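Local coordinates for probable antibiotics synthesis protein (Thermus thermophilus, PDB 1V70), which is of unknown function but, as a small cupin possibly linked to antibiotic synthesis, probably binds a metal ion, at residues Q39-H44 with H85-E90. Numbering follows the deposited sequence. Where two conformers were deposited one is given.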
ATOM      1  N   GLN A  39     -20.911  -3.798  -5.670  1.00 14.58           N
ATOM      2  CA  GLN A  39     -20.452  -4.209  -4.353  1.00 13.43           C
ATOM      3  C   GLN A  39     -19.819  -3.045  -3.605  1.00 13.46           C
ATOM      4  O   GLN A  39     -19.479  -2.015  -4.202  1.00 12.79           O
ATOM      5  CB  GLN A  39     -19.475  -5.379  -4.475  1.00 12.73           C
ATOM      6  CG  GLN A  39     -20.117  -6.599  -5.123  1.00 13.57           C
ATOM      7  CD  GLN A  39     -19.263  -7.839  -5.013  1.00 13.47           C
ATOM      8  OE1 GLN A  39     -18.040  -7.775  -5.118  1.00 12.88           O
ATOM      9  NE2 GLN A  39     -19.908  -8.986  -4.821  1.00 14.72           N
ATOM     10  N   ALA A  40     -19.662  -3.205  -2.297  1.00 12.19           N
ATOM     11  CA  ALA A  40     -19.109  -2.132  -1.492  1.00 13.30           C
ATOM     12  C   ALA A  40     -18.710  -2.556  -0.093  1.00 13.07           C
ATOM     13  O   ALA A  40     -19.086  -3.630   0.385  1.00 14.38           O
ATOM     14  CB  ALA A  40     -20.140  -1.003  -1.391  1.00 16.58           C
ATOM     15  N   GLN A  41     -17.914  -1.707   0.547  1.00 12.18           N
ATOM     16  CA  GLN A  41     -17.583  -1.872   1.914  1.00 11.75           C
ATOM     17  C   GLN A  41     -18.444  -0.896   2.611  1.00 10.99           C
ATOM     18  O   GLN A  41     -18.383   0.306   2.389  1.00 11.46           O
ATOM     19  CB  GLN A  41     -16.118  -1.494   2.138  1.00 12.73           C
ATOM     20  CG  GLN A  41     -15.758  -1.599   3.694  0.50 13.50           C
ATOM     21  CD  GLN A  41     -14.274  -1.452   3.952  0.50 14.09           C
ATOM     22  OE1 GLN A  41     -13.644  -0.450   3.645  0.50 14.91           O
ATOM     23  NE2 GLN A  41     -13.719  -2.496   4.599  0.50 14.93           N
ATOM     24  N   LYS A  42     -19.350  -1.372   3.456  0.50  6.19           N
ATOM     25  CA  LYS A  42     -20.277  -0.480   4.143  0.50  6.82           C
ATOM     26  C   LYS A  42     -19.514   0.549   4.957  0.50  6.39           C
ATOM     27  O   LYS A  42     -18.401   0.296   5.419  0.50  6.19           O
ATOM     28  CB  LYS A  42     -21.207  -1.267   5.072  0.50  8.97           C
ATOM     29  CG  LYS A  42     -21.981  -2.390   4.409  0.50 12.23           C
ATOM     30  CD  LYS A  42     -22.879  -3.090   5.421  0.50 14.57           C
ATOM     31  CE  LYS A  42     -23.610  -4.267   4.802  0.50 16.15           C
ATOM     32  NZ  LYS A  42     -22.660  -5.304   4.311  0.50 17.55           N
ATOM     33  N   VAL A  43     -20.124   1.715   5.129  1.00 10.03           N
ATOM     34  CA  VAL A  43     -19.511   2.789   5.889  1.00 11.90           C
ATOM     35  C   VAL A  43     -19.330   2.362   7.334  1.00 12.91           C
ATOM     36  O   VAL A  43     -20.238   1.796   7.944  1.00 13.18           O
ATOM     37  CB  VAL A  43     -20.380   4.057   5.847  1.00 11.48           C
ATOM     38  CG1 VAL A  43     -19.771   5.144   6.721  1.00 12.64           C
ATOM     39  CG2 VAL A  43     -20.513   4.534   4.412  1.00 13.37           C
ATOM     40  N   HIS A  44     -18.153   2.625   7.882  1.00 13.34           N
ATOM     41  CA  HIS A  44     -17.961   2.327   9.281  1.00 15.02           C
ATOM     42  C   HIS A  44     -16.844   3.184   9.868  1.00 13.92           C
ATOM     43  O   HIS A  44     -16.216   3.980   9.183  1.00 12.56           O
ATOM     44  CB  HIS A  44     -17.608   0.844   9.382  1.00 19.11           C
ATOM     45  CG  HIS A  44     -16.288   0.593   8.700  1.00 20.14           C
ATOM     46  ND1 HIS A  44     -15.157   0.272   9.375  1.00 24.63           N
ATOM     47  CD2 HIS A  44     -16.005   0.553   7.327  1.00 21.56           C
ATOM     48  CE1 HIS A  44     -14.224   0.034   8.437  1.00 23.39           C
ATOM     49  NE2 HIS A  44     -14.702   0.196   7.201  1.00 25.00           N
ATOM     50  N   HIS A  85     -16.115   5.915   6.967  1.00 11.30           N
ATOM     51  CA  HIS A  85     -15.569   5.712   5.631  1.00 10.67           C
ATOM     52  C   HIS A  85     -16.058   4.424   4.986  1.00 10.25           C
ATOM     53  O   HIS A  85     -16.408   3.462   5.670  1.00 10.61           O
ATOM     54  CB  HIS A  85     -14.036   5.690   5.688  1.00 11.03           C
ATOM     55  CG  HIS A  85     -13.488   4.558   6.497  1.00 10.26           C
ATOM     56  ND1 HIS A  85     -13.487   4.559   7.875  1.00 12.32           N
ATOM     57  CD2 HIS A  85     -12.996   3.353   6.122  1.00 12.26           C
ATOM     58  CE1 HIS A  85     -13.023   3.402   8.314  1.00 12.99           C
ATOM     59  NE2 HIS A  85     -12.719   2.653   7.270  1.00 14.19           N
ATOM     60  N   GLY A  86     -16.072   4.420   3.660  1.00  9.94           N
ATOM     61  CA  GLY A  86     -16.493   3.243   2.928  1.00 10.59           C
ATOM     62  C   GLY A  86     -16.107   3.392   1.473  1.00 10.69           C
ATOM     63  O   GLY A  86     -15.574   4.428   1.070  1.00 10.66           O
ATOM     64  N   VAL A  87     -16.360   2.358   0.684  1.00  9.84           N
ATOM     65  CA  VAL A  87     -16.048   2.397  -0.737  1.00 10.58           C
ATOM     66  C   VAL A  87     -17.105   1.606  -1.493  1.00 10.83           C
ATOM     67  O   VAL A  87     -17.559   0.560  -1.027  1.00 11.55           O
ATOM     68  CB  VAL A  87     -14.626   1.827  -1.031  1.00 11.73           C
ATOM     69  CG1 VAL A  87     -14.545   0.358  -0.644  0.50 11.54           C
ATOM     70  CG2 VAL A  87     -14.286   2.016  -2.489  0.50 12.08           C
ATOM     71  N   ARG A  88     -17.510   2.120  -2.649  1.00 11.98           N
ATOM     72  CA  ARG A  88     -18.564   1.525  -3.467  1.00 13.63           C
ATOM     73  C   ARG A  88     -18.122   1.417  -4.922  1.00 13.11           C
ATOM     74  O   ARG A  88     -17.540   2.334  -5.487  1.00 14.12           O
ATOM     75  CB  ARG A  88     -19.821   2.397  -3.402  1.00 16.28           C
ATOM     76  CG  ARG A  88     -20.230   2.793  -1.989  1.00 20.44           C
ATOM     77  CD  ARG A  88     -21.600   3.482  -1.956  1.00 22.92           C
ATOM     78  NE  ARG A  88     -21.751   4.415  -3.077  1.00 27.30           N
ATOM     79  CZ  ARG A  88     -21.546   5.729  -2.836  1.00 27.91           C
ATOM     80  NH1 ARG A  88     -21.161   6.131  -1.637  1.00 29.50           N
ATOM     81  NH2 ARG A  88     -21.757   6.618  -3.818  1.00 28.69           N
ATOM     82  N   ASN A  89     -18.422   0.306  -5.582  1.00 12.17           N
ATOM     83  CA  ASN A  89     -18.113   0.197  -6.995  1.00 12.67           C
ATOM     84  C   ASN A  89     -19.396   0.540  -7.741  1.00 13.69           C
ATOM     85  O   ASN A  89     -20.309  -0.284  -7.833  1.00 15.03           O
ATOM     86  CB  ASN A  89     -17.664  -1.219  -7.366  1.00 12.77           C
ATOM     87  CG  ASN A  89     -17.242  -1.322  -8.816  1.00 12.40           C
ATOM     88  OD1 ASN A  89     -17.520  -0.425  -9.613  1.00 14.26           O
ATOM     89  ND2 ASN A  89     -16.578  -2.417  -9.171  1.00 13.68           N
ATOM     90  N   GLU A  90     -19.471   1.766  -8.248  1.00 14.88           N
ATOM     91  CA  GLU A  90     -20.651   2.214  -8.983  1.00 18.43           C
ATOM     92  C   GLU A  90     -20.413   2.165 -10.490  1.00 19.14           C
ATOM     93  O   GLU A  90     -21.194   2.691 -11.271  1.00 21.51           O
ATOM     94  CB  GLU A  90     -20.995   3.660  -8.580  1.00 20.66           C
ATOM     95  CG  GLU A  90     -21.437   3.815  -7.111  1.00 25.62           C
ATOM     96  CD  GLU A  90     -22.706   3.036  -6.824  1.00 29.19           C
ATOM     97  OE1 GLU A  90     -23.388   2.635  -7.759  1.00 32.41           O
ATOM     98  OE2 GLU A  90     -23.011   2.849  -5.650  1.00 32.30           O
TER
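His44 and His85 both place CG between the backbone N and the carbonyl carbon (chi1 65° and 63°), which turns the two imidazoles toward each other on one face of the sheet. The rings meet obliquely, with planes at 53° and centroids 4.1 Å apart. His85 CE1 lies over one face of the His44 ring, offset toward its rim. The tips come close, His44 NE2 to His85 NE2 at 3.2 Å, but poor geometry rules out a hydrogen bond. His85 ND1 is bonded to Ala83 O. The same two residues are also paired through their backbones: His44 N donates to His85 O, and His85 N to His44 O, both at 2.9 Å.

The strands run antiparallel. Gln41 N bonds to Val87 O at 2.8 Å, while the return bond from Val87 N to Gln41 O is weak. Between this pair and the histidines the register slips by one residue, a beta bulge. There Val43 CA sends a C-H to His85 O, 3.2 Å away, and Gly86 CA lies 3.5 Å from Gln41 O. A nearly straight bond from Asn89 N to Gln39 O closes the other end. Gln41 CB rests on Val87 CG1 (3.7 Å), on the same face as the histidines.

This face looks into the cupin barrel. In many cupins histidines here hold a metal; whether these do is not established, and His85 NE2 is hydrogen-bonded to Lys51 NZ. Tyr53 OH hydrogen-bonds to Gln41 OE1, and Tyr33 OH to Gln41 NE2. Strand 40-44 is outermost in its sheet within the chain, and strand 85-88 joins it to strand 60-64.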